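Allantoin racemase (Pseudomonas fluorescens, PDB 5LG5) interconverts the two enantiomers of allantoin, and probably also racemises other 5-monosubstituted hydantoins. Local coordinates at residues 4-9 against 55-60; 12-17 against 144-149. All blocks are in the same frame, centred on the assembly; numbering follows the deposited sequence.

Overall arrangement
Both contacts are largely buried and apolar, but they join different parts of the fold. Contact 1 lies within one alpha/beta lobe, where strand 2-7 meets helix 47-63. Contact 2 runs between lobes. It links helix 12-25, which packs on the first sheet, to residues 144-149, which follow strand 136-141 of the second. Contact 1 buries about twice the area and all its touching residues are buried. Leu-147 of contact 2 is partly exposed. In contact 1 a methyl also packs against a backbone carbonyl beside an Asx turn; in contact 2 only side-chain methyls meet. Strand 2-7 precedes helix 12-25 in the chain, and a probable Asn-7 to Thr-15 hydrogen bond joins the two regions.

Contact 1. Residues 4-9 against 55-60; sequences LVVNVN and IAVMDR
Val-57 brings its CG2 methyl to the rim of the flat peptide group between Asn-7 and Val-8, not over its face. It comes in beside Asn-7 O at 3.7 Å and Val-8 CA at 3.9 Å. Asn-7, whose CB points away from helix 47-63, carries the second flat group. Asn-9 N sits above its carbonyl plane, 75° out of it, and donates to Asn-7 OD1 at 3.1 Å. This closes an Asx turn over residues 7-9. Asn-7 ND2 bonds to Thr-15 OG1, so the amide is held from both ends.

Val-57 CG1 is anti to the backbone N (chi1 166°) and meets Val-6 CG1 at 3.9 Å. Val-57 CG2 lies 4.1 Å from Val-6 CG1 and also reaches Val-8 CG1 at 4.1 Å. The valine thus spans Val-6 to Val-8, by van der Waals packing alone.

Strand 2-7 runs between the parallel strands 31-35 and 70-74. Helix 47-63 packs where Val-6 points, while Asn-7 faces helix 12-25. On the far side of helix 47-63, Ile-55 and Met-58 pack on Ile-55 and Tyr-51 of a second subunit.

Contact 2. Residues 12-17 against 144-149; sequences ASITET and MAVLEL
Ile-14 reaches from helix 12-25 toward residues 144-149 and touches two side chains there with a single methyl, CD1. The nearer is Leu-147. Its CD2 lies 3.8 Å from Ile-14 CD1. The two side chains cross at about a right angle, and their end methyls make the contact. Val-146 is approached at a slant, with its CG1 4.1 Å from Ile-14 CD1.

The isoleucine is extended. Its CG1 is anti to the carbonyl carbon and chi2 is near 180° (175°), which carries CD1 out to the full length of the chain. Val-146 presents the methyl that lies anti to its backbone N (chi1 176°). Leu-147 does not start out aimed at the helix, but its end swings nearer.

The turn holding these two residues is braced from within. Ala-145 N donates to Glu-148 OE1 at 2.8 Å, with an N-H...O angle of 150°. The carboxylate thus ties the start of the turn to the helix that follows. Val-146 also packs on Cys-180, and Leu-147 on Glu-42. Ile-14 CD1 also rests against Asn-9 ND2 at 3.8 Å.

The contact bridges the two alpha/beta lobes of the Asp/Glu/hydantoin racemase fold, between which the active site of such enzymes lies. Only methyl groups meet, and the buried area is just 85 Å². The contact between these segments therefore rests on dispersion and the burial of apolar surface, with polar bonding confined to each segment, as in the Ala-145 to Glu-148 bond.

Contact 1. Residues 4-9 against 55-60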
# COMPACT_ATOMS: atom_id res chain seq x y z
N LEU E 4 9.20 22.29 -26.51
CA LEU E 4 9.93 23.11 -25.54
C LEU E 4 10.51 22.19 -24.49
O LEU E 4 9.84 21.29 -24.01
CB LEU E 4 9.03 24.16 -24.86
CG LEU E 4 8.53 25.42 -25.57
CD1 LEU E 4 8.58 25.33 -27.08
CD2 LEU E 4 7.14 25.82 -25.09
N VAL E 5 11.79 22.39 -24.21
CA VAL E 5 12.48 21.68 -23.16
C VAL E 5 12.91 22.72 -22.15
O VAL E 5 13.81 23.52 -22.42
CB VAL E 5 13.66 20.92 -23.74
CG1 VAL E 5 14.35 20.09 -22.67
CG2 VAL E 5 13.16 20.02 -24.87
N VAL E 6 12.24 22.75 -21.00
CA VAL E 6 12.40 23.85 -20.06
C VAL E 6 13.23 23.46 -18.86
O VAL E 6 12.89 22.52 -18.13
CB VAL E 6 11.03 24.40 -19.61
CG1 VAL E 6 11.21 25.70 -18.86
CG2 VAL E 6 10.14 24.62 -20.81
N ASN E 7 14.34 24.15 -18.68
CA ASN E 7 15.17 23.96 -17.51
C ASN E 7 14.36 24.42 -16.30
O ASN E 7 13.54 25.34 -16.42
CB ASN E 7 16.43 24.81 -17.68
CG ASN E 7 17.50 24.52 -16.64
OD1 ASN E 7 17.33 23.71 -15.73
ND2 ASN E 7 18.62 25.23 -16.77
N VAL E 8 14.54 23.78 -15.15
CA VAL E 8 13.79 24.22 -13.98
C VAL E 8 14.57 25.30 -13.27
O VAL E 8 14.01 26.09 -12.49
CB VAL E 8 13.49 23.07 -13.00
CG1 VAL E 8 12.40 22.15 -13.57
CG2 VAL E 8 14.76 22.28 -12.69
N ASN E 9 15.87 25.35 -13.54
CA ASN E 9 16.71 26.38 -12.93
C ASN E 9 17.08 27.48 -13.91
O ASN E 9 16.73 27.42 -15.09
CB ASN E 9 17.96 25.77 -12.24
CG ASN E 9 18.98 25.21 -13.22
OD1 ASN E 9 19.49 25.93 -14.09
ND2 ASN E 9 19.36 23.94 -13.03
N ILE E 55 6.48 27.68 -10.60
CA ILE E 55 5.85 28.90 -11.10
C ILE E 55 6.68 29.53 -12.20
O ILE E 55 6.15 30.03 -13.19
CB ILE E 55 5.66 29.95 -9.98
CG1 ILE E 55 4.65 29.43 -8.98
CG2 ILE E 55 5.13 31.25 -10.54
CD1 ILE E 55 3.39 28.98 -9.68
N ALA E 56 7.99 29.53 -12.00
CA ALA E 56 8.92 30.07 -12.98
C ALA E 56 8.77 29.38 -14.32
O ALA E 56 8.72 30.03 -15.36
CB ALA E 56 10.35 29.94 -12.48
N VAL E 57 8.69 28.04 -14.30
CA VAL E 57 8.57 27.26 -15.52
C VAL E 57 7.25 27.54 -16.21
O VAL E 57 7.19 27.76 -17.43
CB VAL E 57 8.74 25.73 -15.24
CG1 VAL E 57 8.27 24.89 -16.42
CG2 VAL E 57 10.19 25.40 -14.88
N MET E 58 6.17 27.55 -15.43
CA MET E 58 4.85 27.87 -15.95
C MET E 58 4.83 29.26 -16.59
O MET E 58 4.34 29.44 -17.71
CB MET E 58 3.81 27.79 -14.82
CG MET E 58 3.39 26.38 -14.45
SD MET E 58 2.12 26.37 -13.15
CE MET E 58 3.13 25.80 -11.80
N ASP E 59 5.41 30.21 -15.89
CA ASP E 59 5.58 31.57 -16.39
C ASP E 59 6.33 31.60 -17.74
O ASP E 59 5.89 32.22 -18.71
CB ASP E 59 6.33 32.40 -15.33
CG ASP E 59 6.60 33.83 -15.78
OD1 ASP E 59 7.78 34.21 -15.98
OD2 ASP E 59 5.62 34.58 -15.91
N ARG E 60 7.45 30.89 -17.79
CA ARG E 60 8.31 30.88 -18.98
C ARG E 60 7.61 30.30 -20.19
O ARG E 60 7.77 30.77 -21.32
CB ARG E 60 9.59 30.09 -18.69
CG ARG E 60 10.71 30.26 -19.72
CD ARG E 60 11.03 31.72 -20.00
NE ARG E 60 11.69 31.94 -21.29
CZ ARG E 60 11.08 32.07 -22.47
NH1 ARG E 60 9.76 31.98 -22.56
NH2 ARG E 60 11.80 32.29 -23.56

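Contact 2. Residues 12-17 against 144-149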
# COMPACT_ATOMS: atom_id res chain seq x y z
N ALA E 12 21.64 29.12 -17.65
CA ALA E 12 21.45 28.91 -19.09
C ALA E 12 22.38 27.85 -19.67
O ALA E 12 22.02 27.16 -20.62
CB ALA E 12 21.60 30.23 -19.85
N SER E 13 23.57 27.69 -19.09
CA SER E 13 24.50 26.68 -19.59
C SER E 13 23.91 25.29 -19.40
O SER E 13 24.14 24.38 -20.19
CB SER E 13 25.88 26.79 -18.92
OG SER E 13 25.83 26.42 -17.56
N ILE E 14 23.15 25.12 -18.33
CA ILE E 14 22.49 23.85 -18.11
C ILE E 14 21.37 23.62 -19.14
O ILE E 14 21.20 22.51 -19.65
CB ILE E 14 22.02 23.71 -16.64
CG1 ILE E 14 23.26 23.65 -15.74
CG2 ILE E 14 21.12 22.48 -16.46
CD1 ILE E 14 23.00 23.64 -14.25
N THR E 15 20.62 24.67 -19.44
CA THR E 15 19.60 24.63 -20.49
C THR E 15 20.19 24.16 -21.82
O THR E 15 19.58 23.39 -22.57
CB THR E 15 18.95 26.01 -20.71
OG1 THR E 15 18.44 26.53 -19.46
CG2 THR E 15 17.81 25.92 -21.73
N GLU E 16 21.38 24.68 -22.13
CA GLU E 16 22.08 24.34 -23.36
C GLU E 16 22.49 22.87 -23.38
O GLU E 16 22.31 22.17 -24.38
CB GLU E 16 23.29 25.26 -23.53
CG GLU E 16 22.93 26.65 -24.02
CD GLU E 16 24.15 27.51 -24.32
OE1 GLU E 16 25.26 26.95 -24.49
OE2 GLU E 16 24.01 28.76 -24.34
N THR E 17 23.05 22.40 -22.27
CA THR E 17 23.45 21.01 -22.15
C THR E 17 22.23 20.11 -22.34
O THR E 17 22.28 19.13 -23.09
CB THR E 17 24.07 20.73 -20.79
OG1 THR E 17 25.22 21.56 -20.60
CG2 THR E 17 24.46 19.26 -20.67
N MET E 144 26.87 15.35 -4.47
CA MET E 144 27.44 16.48 -5.18
C MET E 144 26.32 17.40 -5.63
O MET E 144 25.30 16.94 -6.14
CB MET E 144 28.20 16.01 -6.42
CG MET E 144 29.02 14.76 -6.23
SD MET E 144 30.77 15.07 -6.48
CE MET E 144 31.15 16.02 -5.02
N ALA E 145 26.49 18.71 -5.43
CA ALA E 145 25.49 19.67 -5.86
C ALA E 145 25.38 19.70 -7.38
O ALA E 145 26.32 19.30 -8.08
CB ALA E 145 25.79 21.07 -5.32
N VAL E 146 24.24 20.16 -7.88
CA VAL E 146 23.98 20.23 -9.32
C VAL E 146 25.10 20.93 -10.09
O VAL E 146 25.58 20.42 -11.10
CB VAL E 146 22.64 20.95 -9.62
CG1 VAL E 146 22.44 21.10 -11.11
CG2 VAL E 146 21.46 20.18 -9.00
N LEU E 147 25.54 22.09 -9.61
CA LEU E 147 26.53 22.88 -10.34
C LEU E 147 27.91 22.24 -10.30
O LEU E 147 28.75 22.49 -11.16
CB LEU E 147 26.60 24.31 -9.81
CG LEU E 147 25.30 25.12 -9.89
CD1 LEU E 147 25.51 26.48 -9.26
CD2 LEU E 147 24.85 25.25 -11.34
N GLU E 148 28.12 21.37 -9.31
CA GLU E 148 29.40 20.69 -9.13
C GLU E 148 29.61 19.68 -10.26
O GLU E 148 30.73 19.21 -10.48
CB GLU E 148 29.42 20.00 -7.76
CG GLU E 148 30.46 20.53 -6.77
CD GLU E 148 30.22 20.01 -5.35
OE1 GLU E 148 29.08 19.59 -5.04
OE2 GLU E 148 31.18 20.02 -4.53
N LEU E 149 28.54 19.34 -10.97
CA LEU E 149 28.64 18.35 -12.03
C LEU E 149 29.53 18.85 -13.14
O LEU E 149 30.33 18.10 -13.68
CB LEU E 149 27.27 17.98 -12.62
CG LEU E 149 26.19 17.15 -11.92
CD1 LEU E 149 26.17 17.31 -10.41
CD2 LEU E 149 24.81 17.48 -12.50